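PDB 5E09: cellulase from Bacillus sp. BG-CS10, which probably hydrolyses the internal beta-1,4-glucosidic bonds of cellulose, using a family 5 glycosyl hydrolase module joined to two further beta modules. Local coordinates for residues N346-R351 against Q359-H364; G237-E242 against S457-E462; I60-E65 against S82-V87. All blocks are in the same frame, centred on the assembly; numbering follows the deposited sequence.

Overall arrangement
Going from the N terminus, interaction 3 closes first. It joins the end of barrel strand 57-60 and the loop after it to helix 78-93, closing a short loop within the catalytic module. Interaction 2 opens next, at residues 237-242 on the same barrel, and closes only at 457-462, in the C-terminal module. Interaction 1 is nested within that long loop: strands 347-351 and 359-364 meet inside the middle module. Interactions 1 and 2 have centres about 17 Å apart but do not touch. Interaction 3 lies on the opposite side of the chain's centre, about 48 Å from interaction 1, centre to centre. Interactions 1 and 3 are each internal to one module. Interaction 2 ties two modules together.

Interaction 1 of 3, residues N346-R351 against Q359-H364; sequences NLIHVR and QDIQLH
Gln359 reaches across to strand 347-351 and lays its side-chain amide beside the backbone carbonyl of His349. The amide carbon CD of Gln359 is 3.8 Å from His349 O. The side chain gets there by a bend at its second torsion (chi2 -127°). On its way it runs past Ile348 in the opposite sense, and it ends near the CG2 methyls of Ile348 and Val350. With an alanine here, this arm is lost, and the His349 carbonyl would probably lose its polar neighbour while the two methyls lost cover. Asp360 turns to its own sheet, where its carboxylate accepts a hydrogen bond from Thr394.

Ile361 carries the apolar part of the contact. Its CD1 meets Ile348 CD1 at 3.6 Å and Ile348 CG1 at 3.9 Å. The two isoleucines cross at about a right angle, with methyl against methyl. In both, CG1 lies anti to the carbonyl carbon and carries its end methyl toward the opposite strand. Phe427 touches both isoleucines, and Met395 also packs on Ile361. Farther along, Gln362 N is hydrogen-bonded to Glu344.

The strands run nearly antiparallel, at 160°, with axes 9.1 Å apart at their closest approach. That is too far for neighbours in one sheet. Strand 347-351 pairs with 425-432, and strand 359-364 lies between 342-343 and 392-395. Two sheets packed face to face through such side chains form a beta sandwich, consistent with the immunoglobulin-like E-set fold of an X2 module.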
ATOM      1  N   ASN A 346      10.580 -15.808  -4.369  1.00 34.74           N
ATOM      2  CA  ASN A 346      11.620 -15.573  -3.375  1.00 36.34           C
ATOM      3  C   ASN A 346      11.799 -16.822  -2.521  1.00 35.89           C
ATOM      4  O   ASN A 346      12.482 -16.804  -1.501  1.00 35.40           O
ATOM      5  CB  ASN A 346      11.286 -14.364  -2.496  1.00 31.81           C
ATOM      6  CG  ASN A 346      10.220 -14.670  -1.462  1.00 35.39           C
ATOM      7  OD1 ASN A 346       9.208 -15.295  -1.767  1.00 33.92           O
ATOM      8  ND2 ASN A 346      10.446 -14.237  -0.233  1.00 34.47           N
ATOM      9  N   LEU A 347      11.169 -17.910  -2.957  1.00 39.42           N
ATOM     10  CA  LEU A 347      11.210 -19.175  -2.240  1.00 34.69           C
ATOM     11  C   LEU A 347      11.857 -20.275  -3.078  1.00 44.45           C
ATOM     12  O   LEU A 347      11.667 -20.340  -4.293  1.00 38.86           O
ATOM     13  CB  LEU A 347       9.798 -19.612  -1.842  1.00 36.09           C
ATOM     14  CG  LEU A 347       8.933 -18.626  -1.055  1.00 43.44           C
ATOM     15  CD1 LEU A 347       7.584 -19.256  -0.746  1.00 37.72           C
ATOM     16  CD2 LEU A 347       9.628 -18.177   0.229  1.00 41.68           C
ATOM     17  N   ILE A 348      12.618 -21.137  -2.411  1.00 45.67           N
ATOM     18  CA  ILE A 348      13.125 -22.367  -2.998  1.00 33.31           C
ATOM     19  C   ILE A 348      12.644 -23.543  -2.160  1.00 44.16           C
ATOM     20  O   ILE A 348      13.052 -23.697  -1.007  1.00 44.68           O
ATOM     21  CB  ILE A 348      14.654 -22.390  -3.050  1.00 35.09           C
ATOM     22  CG1 ILE A 348      15.181 -21.241  -3.904  1.00 41.25           C
ATOM     23  CG2 ILE A 348      15.152 -23.730  -3.574  1.00 46.16           C
ATOM     24  CD1 ILE A 348      16.683 -21.096  -3.830  1.00 41.50           C
ATOM     25  N   HIS A 349      11.777 -24.371  -2.731  1.00 46.38           N
ATOM     26  CA  HIS A 349      11.231 -25.503  -1.995  1.00 47.30           C
ATOM     27  C   HIS A 349      11.985 -26.798  -2.257  1.00 47.33           C
ATOM     28  O   HIS A 349      12.258 -27.160  -3.400  1.00 44.29           O
ATOM     29  CB  HIS A 349       9.754 -25.705  -2.335  1.00 39.43           C
ATOM     30  CG  HIS A 349       8.897 -24.518  -2.018  1.00 38.05           C
ATOM     31  ND1 HIS A 349       8.650 -23.522  -2.931  1.00 35.57           N
ATOM     32  CD2 HIS A 349       8.250 -24.170  -0.882  1.00 33.21           C
ATOM     33  CE1 HIS A 349       7.870 -22.607  -2.374  1.00 41.51           C
ATOM     34  NE2 HIS A 349       7.618 -22.972  -1.134  1.00 35.99           N
ATOM     35  N   VAL A 350      12.305 -27.494  -1.177  1.00 40.00           N
ATOM     36  CA  VAL A 350      12.888 -28.819  -1.256  1.00 36.40           C
ATOM     37  C   VAL A 350      12.062 -29.772  -0.399  1.00 40.22           C
ATOM     38  O   VAL A 350      11.856 -29.533   0.791  1.00 44.61           O
ATOM     39  CB  VAL A 350      14.354 -28.814  -0.794  1.00 46.02           C
ATOM     40  CG1 VAL A 350      14.870 -30.231  -0.619  1.00 42.77           C
ATOM     41  CG2 VAL A 350      15.220 -28.031  -1.781  1.00 44.16           C
ATOM     42  N   ARG A 351      11.571 -30.842  -1.010  1.00 41.32           N
ATOM     43  CA  ARG A 351      10.778 -31.823  -0.284  1.00 44.70           C
ATOM     44  C   ARG A 351      11.653 -32.640   0.659  1.00 43.93           C
ATOM     45  O   ARG A 351      12.612 -33.270   0.230  1.00 51.49           O
ATOM     46  CB  ARG A 351      10.042 -32.739  -1.260  1.00 40.66           C
ATOM     47  CG  ARG A 351       8.757 -32.140  -1.794  1.00 46.41           C
ATOM     48  CD  ARG A 351       7.691 -32.100  -0.708  1.00 58.66           C
ATOM     49  NE  ARG A 351       7.119 -33.421  -0.477  1.00 65.94           N
ATOM     50  CZ  ARG A 351       5.858 -33.741  -0.743  1.00 54.49           C
ATOM     51  NH1 ARG A 351       5.029 -32.825  -1.229  1.00 51.24           N
ATOM     52  NH2 ARG A 351       5.423 -34.970  -0.509  1.00 47.13           N
ATOM     53  N   GLN A 359      18.323 -27.589  -8.787  1.00 42.53           N
ATOM     54  CA  GLN A 359      17.065 -26.856  -8.933  1.00 46.07           C
ATOM     55  C   GLN A 359      17.236 -25.574  -9.729  1.00 46.79           C
ATOM     56  O   GLN A 359      18.113 -24.766  -9.437  1.00 48.21           O
ATOM     57  CB  GLN A 359      16.463 -26.531  -7.562  1.00 52.28           C
ATOM     58  CG  GLN A 359      16.101 -27.753  -6.732  1.00 66.33           C
ATOM     59  CD  GLN A 359      14.669 -27.720  -6.239  1.00 80.39           C
ATOM     60  OE1 GLN A 359      14.040 -26.659  -6.183  1.00 65.86           O
ATOM     61  NE2 GLN A 359      14.140 -28.887  -5.884  1.00 77.29           N
ATOM     62  N   ASP A 360      16.385 -25.393 -10.735  1.00 54.98           N
ATOM     63  CA  ASP A 360      16.431 -24.205 -11.582  1.00 43.43           C
ATOM     64  C   ASP A 360      15.519 -23.108 -11.046  1.00 48.92           C
ATOM     65  O   ASP A 360      14.511 -23.389 -10.395  1.00 48.38           O
ATOM     66  CB  ASP A 360      16.040 -24.555 -13.019  1.00 49.16           C
ATOM     67  CG  ASP A 360      17.168 -25.229 -13.785  1.00 68.60           C
ATOM     68  OD1 ASP A 360      18.148 -25.667 -13.146  1.00 60.94           O
ATOM     69  OD2 ASP A 360      17.073 -25.325 -15.027  1.00 71.31           O
ATOM     70  N   ILE A 361      15.887 -21.861 -11.329  1.00 43.29           N
ATOM     71  CA  ILE A 361      15.199 -20.676 -10.825  1.00 44.93           C
ATOM     72  C   ILE A 361      15.248 -19.569 -11.868  1.00 51.95           C
ATOM     73  O   ILE A 361      16.327 -19.136 -12.271  1.00 43.57           O
ATOM     74  CB  ILE A 361      15.832 -20.131  -9.523  1.00 43.57           C
ATOM     75  CG1 ILE A 361      15.867 -21.198  -8.428  1.00 47.97           C
ATOM     76  CG2 ILE A 361      15.083 -18.897  -9.044  1.00 45.38           C
ATOM     77  CD1 ILE A 361      16.933 -20.949  -7.394  1.00 57.95           C
ATOM     78  N   GLN A 362      14.081 -19.102 -12.295  1.00 49.69           N
ATOM     79  CA  GLN A 362      14.020 -18.075 -13.323  1.00 49.25           C
ATOM     80  C   GLN A 362      14.260 -16.696 -12.715  1.00 49.65           C
ATOM     81  O   GLN A 362      13.507 -16.239 -11.857  1.00 46.26           O
ATOM     82  CB  GLN A 362      12.670 -18.127 -14.050  1.00 50.03           C
ATOM     83  CG  GLN A 362      12.490 -17.073 -15.131  1.00 53.08           C
ATOM     84  CD  GLN A 362      13.422 -17.278 -16.312  1.00 61.66           C
ATOM     85  OE1 GLN A 362      14.154 -16.364 -16.699  1.00 60.52           O
ATOM     86  NE2 GLN A 362      13.396 -18.477 -16.895  1.00 41.59           N
ATOM     87  N   LEU A 363      15.333 -16.050 -13.154  1.00 47.66           N
ATOM     88  CA  LEU A 363      15.645 -14.692 -12.741  1.00 37.95           C
ATOM     89  C   LEU A 363      14.996 -13.694 -13.695  1.00 42.71           C
ATOM     90  O   LEU A 363      14.813 -13.990 -14.874  1.00 42.24           O
ATOM     91  CB  LEU A 363      17.162 -14.483 -12.710  1.00 41.41           C
ATOM     92  CG  LEU A 363      17.914 -14.548 -11.381  1.00 50.61           C
ATOM     93  CD1 LEU A 363      17.381 -15.652 -10.469  1.00 34.48           C
ATOM     94  CD2 LEU A 363      19.407 -14.738 -11.656  1.00 47.12           C
ATOM     95  N   HIS A 364      14.628 -12.527 -13.176  1.00 39.92           N
ATOM     96  CA  HIS A 364      14.226 -11.399 -14.010  1.00 44.51           C
ATOM     97  C   HIS A 364      15.260 -10.312 -13.815  1.00 39.96           C
ATOM     98  O   HIS A 364      15.176  -9.541 -12.863  1.00 40.03           O
ATOM     99  CB  HIS A 364      12.837 -10.866 -13.642  1.00 43.20           C
ATOM    100  CG  HIS A 364      11.782 -11.920 -13.547  1.00 47.40           C
ATOM    101  ND1 HIS A 364      11.572 -12.861 -14.536  1.00 46.06           N
ATOM    102  CD2 HIS A 364      10.858 -12.172 -12.591  1.00 50.58           C
ATOM    103  CE1 HIS A 364      10.579 -13.651 -14.183  1.00 55.36           C
ATOM    104  NE2 HIS A 364      10.124 -13.255 -13.007  1.00 63.25           N
TER

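Interaction 2 of 3, residues G237-E242 against S457-E462; sequences GYTRFE and SVATME
Thr239 and Ala459 bring the two backbones closest, with their CA atoms 6.5 Å apart. The first segment is a loop of the catalytic barrel that makes an inverse gamma turn centred on Tyr238. Its bond from Thr239 N to Gly237 O is weak, at 3.0 Å. The second segment belongs to strand 458-465 of the C-terminal carbohydrate-binding module. There Ala459 and Thr460 both face His515 and form a classic beta bulge. The contact is thus a seam between two modules.

Thr239 touches with its methyl. Its CG2 lies anti to the carbonyl carbon (chi1 50° for OG1) and rests on the bulge. Thr239 CG2 is 3.7 Å from Thr460 CB and 3.8 Å from Thr460 CG2. The two threonine side chains cross at about a right angle. Thr239 CG2 is also 4.2 Å from Ala459 CB. Asn234, from the same barrel loop, adds a weak hydrogen bond to Ala459 O.

Polar contact is made through water. Thr460 OG1 stands anti to its own N (chi1 -177°) and is hydrogen-bonded to a water at 3.1 Å. That water also accepts a hydrogen bond from Gly237 N at 2.8 Å.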
ATOM      1  N   GLY A 237      -7.915 -15.230  -6.950  1.00 40.18           N
ATOM      2  CA  GLY A 237      -6.795 -16.021  -7.425  1.00 35.09           C
ATOM      3  C   GLY A 237      -5.606 -15.216  -7.903  1.00 35.52           C
ATOM      4  O   GLY A 237      -4.664 -15.777  -8.465  1.00 41.46           O
ATOM      5  N   TYR A 238      -5.643 -13.905  -7.682  1.00 42.74           N
ATOM      6  CA  TYR A 238      -4.527 -13.035  -8.046  1.00 31.09           C
ATOM      7  C   TYR A 238      -3.478 -13.011  -6.933  1.00 38.01           C
ATOM      8  O   TYR A 238      -3.280 -11.998  -6.259  1.00 38.86           O
ATOM      9  CB  TYR A 238      -5.033 -11.626  -8.357  1.00 33.78           C
ATOM     10  CG  TYR A 238      -5.797 -11.571  -9.663  1.00 48.48           C
ATOM     11  CD1 TYR A 238      -7.098 -12.063  -9.756  1.00 46.60           C
ATOM     12  CD2 TYR A 238      -5.209 -11.056 -10.810  1.00 37.10           C
ATOM     13  CE1 TYR A 238      -7.790 -12.031 -10.952  1.00 44.96           C
ATOM     14  CE2 TYR A 238      -5.892 -11.020 -12.008  1.00 45.21           C
ATOM     15  CZ  TYR A 238      -7.179 -11.507 -12.074  1.00 45.27           C
ATOM     16  OH  TYR A 238      -7.856 -11.468 -13.266  1.00 53.04           O
ATOM     17  N   THR A 239      -2.818 -14.150  -6.747  1.00 38.19           N
ATOM     18  CA  THR A 239      -1.821 -14.314  -5.699  1.00 39.78           C
ATOM     19  C   THR A 239      -0.453 -13.804  -6.148  1.00 33.26           C
ATOM     20  O   THR A 239       0.383 -13.460  -5.317  1.00 38.97           O
ATOM     21  CB  THR A 239      -1.693 -15.795  -5.274  1.00 37.16           C
ATOM     22  OG1 THR A 239      -1.531 -16.603  -6.440  1.00 38.00           O
ATOM     23  CG2 THR A 239      -2.936 -16.260  -4.539  1.00 36.78           C
ATOM     24  N   ARG A 240      -0.225 -13.759  -7.459  1.00 32.24           N
ATOM     25  CA  ARG A 240       1.063 -13.332  -7.993  1.00 35.19           C
ATOM     26  C   ARG A 240       0.987 -12.023  -8.759  1.00 43.11           C
ATOM     27  O   ARG A 240      -0.047 -11.658  -9.320  1.00 44.42           O
ATOM     28  CB  ARG A 240       1.674 -14.405  -8.905  1.00 41.38           C
ATOM     29  CG  ARG A 240       1.669 -15.806  -8.332  1.00 46.17           C
ATOM     30  CD  ARG A 240       2.308 -16.815  -9.276  1.00 48.73           C
ATOM     31  NE  ARG A 240       2.689 -18.027  -8.555  1.00 74.91           N
ATOM     32  CZ  ARG A 240       2.768 -19.239  -9.098  1.00 82.79           C
ATOM     33  NH1 ARG A 240       2.490 -19.420 -10.384  1.00 83.27           N
ATOM     34  NH2 ARG A 240       3.115 -20.280  -8.349  1.00 72.04           N
ATOM     35  N   PHE A 241       2.112 -11.318  -8.758  1.00 43.25           N
ATOM     36  CA  PHE A 241       2.264 -10.087  -9.511  1.00 55.04           C
ATOM     37  C   PHE A 241       2.413 -10.403 -10.991  1.00 44.87           C
ATOM     38  O   PHE A 241       3.527 -10.534 -11.486  1.00 50.67           O
ATOM     39  CB  PHE A 241       3.475  -9.305  -9.001  1.00 35.85           C
ATOM     40  CG  PHE A 241       3.727  -8.028  -9.748  1.00 44.83           C
ATOM     41  CD1 PHE A 241       2.831  -6.978  -9.665  1.00 48.54           C
ATOM     42  CD2 PHE A 241       4.864  -7.874 -10.528  1.00 45.37           C
ATOM     43  CE1 PHE A 241       3.052  -5.795 -10.351  1.00 53.50           C
ATOM     44  CE2 PHE A 241       5.096  -6.693 -11.215  1.00 46.66           C
ATOM     45  CZ  PHE A 241       4.187  -5.651 -11.125  1.00 48.78           C
ATOM     46  N   GLU A 242       1.295 -10.533 -11.699  1.00 45.56           N
ATOM     47  CA  GLU A 242       1.348 -10.958 -13.094  1.00 62.56           C
ATOM     48  C   GLU A 242       0.851  -9.850 -14.048  1.00 49.31           C
ATOM     49  O   GLU A 242       0.653  -8.703 -13.624  1.00 49.33           O
ATOM     50  CB  GLU A 242       0.567 -12.291 -13.240  1.00 51.84           C
ATOM     51  CG  GLU A 242       1.155 -13.534 -12.547  1.00 85.10           C
ATOM     52  CD  GLU A 242       0.284 -14.775 -12.684  1.00 98.12           C
ATOM     53  OE1 GLU A 242      -0.873 -14.672 -13.148  1.00 96.03           O
ATOM     54  OE2 GLU A 242       0.754 -15.859 -12.288  1.00 86.47           O
ATOM     55  N   SER A 457       3.425 -22.493   3.084  1.00 35.77           N
ATOM     56  CA  SER A 457       2.639 -21.301   3.395  1.00 35.29           C
ATOM     57  C   SER A 457       1.418 -21.169   2.487  1.00 49.68           C
ATOM     58  O   SER A 457       1.490 -21.438   1.285  1.00 36.43           O
ATOM     59  CB  SER A 457       3.509 -20.036   3.307  1.00 35.30           C
ATOM     60  OG  SER A 457       4.103 -19.881   2.031  1.00 44.18           O
ATOM     61  N   VAL A 458       0.294 -20.766   3.082  1.00 37.14           N
ATOM     62  CA  VAL A 458      -0.964 -20.644   2.357  1.00 27.94           C
ATOM     63  C   VAL A 458      -0.973 -19.420   1.451  1.00 36.83           C
ATOM     64  O   VAL A 458      -0.784 -18.289   1.904  1.00 33.79           O
ATOM     65  CB  VAL A 458      -2.166 -20.558   3.318  1.00 33.75           C
ATOM     66  CG1 VAL A 458      -3.459 -20.457   2.536  1.00 26.48           C
ATOM     67  CG2 VAL A 458      -2.195 -21.767   4.237  1.00 43.92           C
ATOM     68  N   ALA A 459      -1.190 -19.660   0.165  1.00 36.46           N
ATOM     69  CA  ALA A 459      -1.318 -18.587  -0.810  1.00 41.72           C
ATOM     70  C   ALA A 459      -2.762 -18.110  -0.849  1.00 43.67           C
ATOM     71  O   ALA A 459      -3.032 -16.910  -0.762  1.00 38.38           O
ATOM     72  CB  ALA A 459      -0.872 -19.052  -2.192  1.00 32.10           C
ATOM     73  N   THR A 460      -3.692 -19.055  -0.969  1.00 35.77           N
ATOM     74  CA  THR A 460      -5.101 -18.680  -1.047  1.00 39.41           C
ATOM     75  C   THR A 460      -6.034 -19.857  -0.771  1.00 35.82           C
ATOM     76  O   THR A 460      -5.578 -20.947  -0.454  1.00 37.71           O
ATOM     77  CB  THR A 460      -5.442 -18.071  -2.424  1.00 48.12           C
ATOM     78  OG1 THR A 460      -6.810 -17.649  -2.433  1.00 46.74           O
ATOM     79  CG2 THR A 460      -5.202 -19.079  -3.542  1.00 39.05           C
HETATM   80  N   MSE A 461      -7.339 -19.621  -0.872  1.00 40.17           N
HETATM   81  CA  MSE A 461      -8.340 -20.630  -0.513  1.00 38.52           C
HETATM   82  C   MSE A 461      -9.566 -20.545  -1.418  1.00 43.32           C
HETATM   83  O   MSE A 461     -10.144 -19.470  -1.595  1.00 44.05           O
HETATM   84  CB  MSE A 461      -8.775 -20.473   0.957  1.00 35.43           C
HETATM   85  CG  MSE A 461      -9.857 -21.467   1.388  1.00 39.45           C
HETATM   86 SE   MSE A 461     -10.736 -21.122   3.114  0.55 33.30          SE
HETATM   87  CE  MSE A 461     -11.953 -19.699   2.596  1.00 32.63           C
ATOM     88  N   GLU A 462      -9.955 -21.677  -1.994  1.00 35.03           N
ATOM     89  CA  GLU A 462     -11.204 -21.764  -2.737  1.00 41.10           C
ATOM     90  C   GLU A 462     -12.317 -22.315  -1.858  1.00 43.82           C
ATOM     91  O   GLU A 462     -12.074 -23.138  -0.978  1.00 38.33           O
ATOM     92  CB  GLU A 462     -11.053 -22.638  -3.977  1.00 37.00           C
ATOM     93  CG  GLU A 462     -10.295 -22.001  -5.117  1.00 43.07           C
ATOM     94  CD  GLU A 462     -10.253 -22.898  -6.344  1.00 64.99           C
ATOM     95  OE1 GLU A 462      -9.416 -23.828  -6.376  1.00 56.29           O
ATOM     96  OE2 GLU A 462     -11.063 -22.676  -7.272  1.00 60.10           O
TER
HETATM   97  O   HOH W   1      -6.708 -15.316  -4.432  1.00 47.47           O

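Interaction 3 of 3, residues I60-E65 against S82-V87; sequences IPVTWE and SRVEQV
Val84 sends its CG1 methyl from helix 78-93 to two side chains of 60-65 at once. Val84 CG1 lies 4.3 Å from Val62 CG2 and 4.3 Å from Trp64 CH2. The approach to the indole is oblique. CH2, at the far end of the six-membered ring, is the Trp64 atom nearest the helix.

Val62 divides its two methyls between partners. CG2 faces the helix. CG1, anti to the backbone N (chi1 -176°), sits over the centre of the Trp64 ring, 3.3 Å above its plane. Val62 thus covers one face of the indole while also touching Val84. The pyrrole side of Trp64 is fixed separately by a hydrogen bond from NE1 to Asn101 O, which satisfies this buried nitrogen and helps to fix the turn of the ring.

Ile60 and Val87 make the other half of the contact. Their side chains cross obliquely and meet through methyls, with Ile60 CD1 3.8 Å from Val87 CG1. The outer arm of Ile60 is extended (chi2 175°), which carries CD1 out toward the helix. Val84 and Val87 are three residues apart and so lie on the same side of the helix. All five touching residues are buried, and the contact is purely apolar.

The place is a beta-alpha-beta unit of the eight-stranded TIM barrel: strand 57-60, helix 78-93 and parallel strand 97-100. Ile60 packs on Val98 and Val62 on Leu100 of that next strand. Trp64 reaches Leu127 and Leu131 of helix 117-134, so this packing extends to the next long helix.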
ATOM      1  N   ILE A  60       1.492  15.297   5.676  1.00 38.39           N
ATOM      2  CA  ILE A  60       0.907  15.258   7.002  1.00 42.76           C
ATOM      3  C   ILE A  60      -0.606  15.376   6.883  1.00 34.62           C
ATOM      4  O   ILE A  60      -1.154  16.482   6.855  1.00 39.53           O
ATOM      5  CB  ILE A  60       1.470  16.372   7.903  1.00 36.98           C
ATOM      6  CG1 ILE A  60       2.987  16.231   8.014  1.00 39.51           C
ATOM      7  CG2 ILE A  60       0.858  16.297   9.290  1.00 33.67           C
ATOM      8  CD1 ILE A  60       3.641  17.354   8.776  1.00 50.90           C
ATOM      9  N   PRO A  61      -1.284  14.226   6.776  1.00 27.84           N
ATOM     10  CA  PRO A  61      -2.746  14.219   6.733  1.00 38.81           C
ATOM     11  C   PRO A  61      -3.317  14.668   8.068  1.00 34.47           C
ATOM     12  O   PRO A  61      -2.871  14.209   9.121  1.00 41.32           O
ATOM     13  CB  PRO A  61      -3.098  12.752   6.448  1.00 30.33           C
ATOM     14  CG  PRO A  61      -1.884  11.976   6.797  1.00 37.68           C
ATOM     15  CD  PRO A  61      -0.713  12.886   6.563  1.00 37.22           C
ATOM     16  N   VAL A  62      -4.279  15.577   8.029  1.00 40.89           N
ATOM     17  CA  VAL A  62      -4.940  16.019   9.247  1.00 33.85           C
ATOM     18  C   VAL A  62      -6.453  15.978   9.101  1.00 34.12           C
ATOM     19  O   VAL A  62      -7.006  16.518   8.146  1.00 42.42           O
ATOM     20  CB  VAL A  62      -4.519  17.444   9.637  1.00 37.68           C
ATOM     21  CG1 VAL A  62      -5.145  17.821  10.970  1.00 34.98           C
ATOM     22  CG2 VAL A  62      -3.000  17.553   9.714  1.00 37.51           C
ATOM     23  N   THR A  63      -7.115  15.316  10.042  1.00 39.86           N
ATOM     24  CA  THR A  63      -8.565  15.379  10.147  1.00 35.54           C
ATOM     25  C   THR A  63      -8.913  16.426  11.199  1.00 45.91           C
ATOM     26  O   THR A  63      -8.428  16.356  12.332  1.00 46.53           O
ATOM     27  CB  THR A  63      -9.175  14.019  10.518  1.00 39.94           C
ATOM     28  OG1 THR A  63      -8.884  13.072   9.482  1.00 41.40           O
ATOM     29  CG2 THR A  63     -10.684  14.132  10.678  1.00 30.08           C
ATOM     30  N   TRP A  64      -9.742  17.395  10.820  1.00 44.84           N
ATOM     31  CA  TRP A  64      -9.959  18.587  11.640  1.00 38.26           C
ATOM     32  C   TRP A  64     -11.274  18.606  12.413  1.00 43.39           C
ATOM     33  O   TRP A  64     -11.378  19.312  13.413  1.00 38.73           O
ATOM     34  CB  TRP A  64      -9.901  19.841  10.764  1.00 35.61           C
ATOM     35  CG  TRP A  64      -8.600  20.024  10.060  1.00 36.59           C
ATOM     36  CD1 TRP A  64      -8.299  19.642   8.790  1.00 38.99           C
ATOM     37  CD2 TRP A  64      -7.419  20.636  10.590  1.00 37.44           C
ATOM     38  NE1 TRP A  64      -7.002  19.977   8.492  1.00 39.97           N
ATOM     39  CE2 TRP A  64      -6.444  20.589   9.577  1.00 38.34           C
ATOM     40  CE3 TRP A  64      -7.097  21.214  11.819  1.00 41.05           C
ATOM     41  CZ2 TRP A  64      -5.159  21.099   9.764  1.00 51.67           C
ATOM     42  CZ3 TRP A  64      -5.828  21.722  11.999  1.00 36.63           C
ATOM     43  CH2 TRP A  64      -4.871  21.659  10.979  1.00 43.38           C
ATOM     44  N   GLU A  65     -12.267  17.846  11.949  1.00 38.02           N
ATOM     45  CA  GLU A  65     -13.642  17.964  12.446  1.00 47.17           C
ATOM     46  C   GLU A  65     -13.789  17.951  13.966  1.00 49.23           C
ATOM     47  O   GLU A  65     -14.533  18.754  14.530  1.00 67.31           O
ATOM     48  CB  GLU A  65     -14.513  16.845  11.877  1.00 51.67           C
ATOM     49  CG  GLU A  65     -15.951  16.914  12.375  1.00 52.51           C
ATOM     50  CD  GLU A  65     -16.580  15.550  12.538  1.00 67.47           C
ATOM     51  OE1 GLU A  65     -16.850  14.892  11.512  1.00 77.81           O
ATOM     52  OE2 GLU A  65     -16.800  15.130  13.693  1.00 92.24           O
ATOM     53  N   SER A  82      -1.322  23.811  17.486  1.00 56.66           N
ATOM     54  CA  SER A  82       0.070  24.099  17.799  1.00 56.15           C
ATOM     55  C   SER A  82       0.924  22.856  17.616  1.00 43.29           C
ATOM     56  O   SER A  82       2.068  22.956  17.182  1.00 52.20           O
ATOM     57  CB  SER A  82       0.220  24.627  19.221  1.00 45.93           C
ATOM     58  OG  SER A  82       0.051  23.574  20.149  1.00 74.16           O
ATOM     59  N   ARG A  83       0.372  21.686  17.929  1.00 47.74           N
ATOM     60  CA  ARG A  83       1.117  20.441  17.737  1.00 45.32           C
ATOM     61  C   ARG A  83       1.368  20.181  16.251  1.00 45.02           C
ATOM     62  O   ARG A  83       2.505  19.898  15.841  1.00 49.49           O
ATOM     63  CB  ARG A  83       0.383  19.259  18.372  1.00 40.69           C
ATOM     64  CG  ARG A  83       0.246  19.376  19.879  1.00 53.87           C
ATOM     65  CD  ARG A  83      -0.027  18.034  20.544  1.00 45.33           C
ATOM     66  NE  ARG A  83      -1.276  17.435  20.091  1.00 58.50           N
ATOM     67  CZ  ARG A  83      -2.455  17.618  20.677  1.00 54.99           C
ATOM     68  NH1 ARG A  83      -2.558  18.391  21.749  1.00 58.05           N
ATOM     69  NH2 ARG A  83      -3.535  17.023  20.188  1.00 56.50           N
ATOM     70  N   VAL A  84       0.311  20.301  15.448  1.00 40.36           N
ATOM     71  CA  VAL A  84       0.434  20.190  13.996  1.00 39.34           C
ATOM     72  C   VAL A  84       1.508  21.139  13.442  1.00 45.24           C
ATOM     73  O   VAL A  84       2.391  20.727  12.665  1.00 48.10           O
ATOM     74  CB  VAL A  84      -0.919  20.481  13.300  1.00 41.35           C
ATOM     75  CG1 VAL A  84      -0.746  20.591  11.790  1.00 38.43           C
ATOM     76  CG2 VAL A  84      -1.936  19.403  13.644  1.00 46.04           C
ATOM     77  N   GLU A  85       1.444  22.401  13.862  1.00 47.11           N
ATOM     78  CA  GLU A  85       2.408  23.398  13.404  1.00 42.29           C
ATOM     79  C   GLU A  85       3.824  23.044  13.837  1.00 45.67           C
ATOM     80  O   GLU A  85       4.777  23.241  13.084  1.00 48.36           O
ATOM     81  CB  GLU A  85       2.051  24.793  13.921  1.00 48.43           C
ATOM     82  CG  GLU A  85       3.088  25.845  13.548  1.00 47.40           C
ATOM     83  CD  GLU A  85       2.682  27.254  13.941  1.00 74.05           C
ATOM     84  OE1 GLU A  85       1.753  27.404  14.765  1.00 54.14           O
ATOM     85  OE2 GLU A  85       3.293  28.213  13.415  1.00 75.44           O
ATOM     86  N   GLN A  86       3.961  22.523  15.051  1.00 47.75           N
ATOM     87  CA  GLN A  86       5.271  22.137  15.552  1.00 42.79           C
ATOM     88  C   GLN A  86       5.860  21.028  14.692  1.00 41.60           C
ATOM     89  O   GLN A  86       7.033  21.077  14.321  1.00 40.02           O
ATOM     90  CB  GLN A  86       5.193  21.690  17.012  1.00 45.53           C
ATOM     91  CG  GLN A  86       6.501  21.104  17.520  1.00 56.76           C
ATOM     92  CD  GLN A  86       6.938  21.694  18.844  1.00 70.06           C
ATOM     93  OE1 GLN A  86       6.133  21.871  19.756  1.00 70.56           O
ATOM     94  NE2 GLN A  86       8.224  22.017  18.949  1.00 74.10           N
ATOM     95  N   VAL A  87       5.044  20.031  14.363  1.00 41.02           N
ATOM     96  CA  VAL A  87       5.536  18.937  13.534  1.00 49.78           C
ATOM     97  C   VAL A  87       5.983  19.477  12.177  1.00 59.54           C
ATOM     98  O   VAL A  87       7.069  19.128  11.673  1.00 44.91           O
ATOM     99  CB  VAL A  87       4.483  17.850  13.346  1.00 42.85           C
ATOM    100  CG1 VAL A  87       4.950  16.836  12.310  1.00 43.61           C
ATOM    101  CG2 VAL A  87       4.198  17.176  14.674  1.00 38.93           C
TER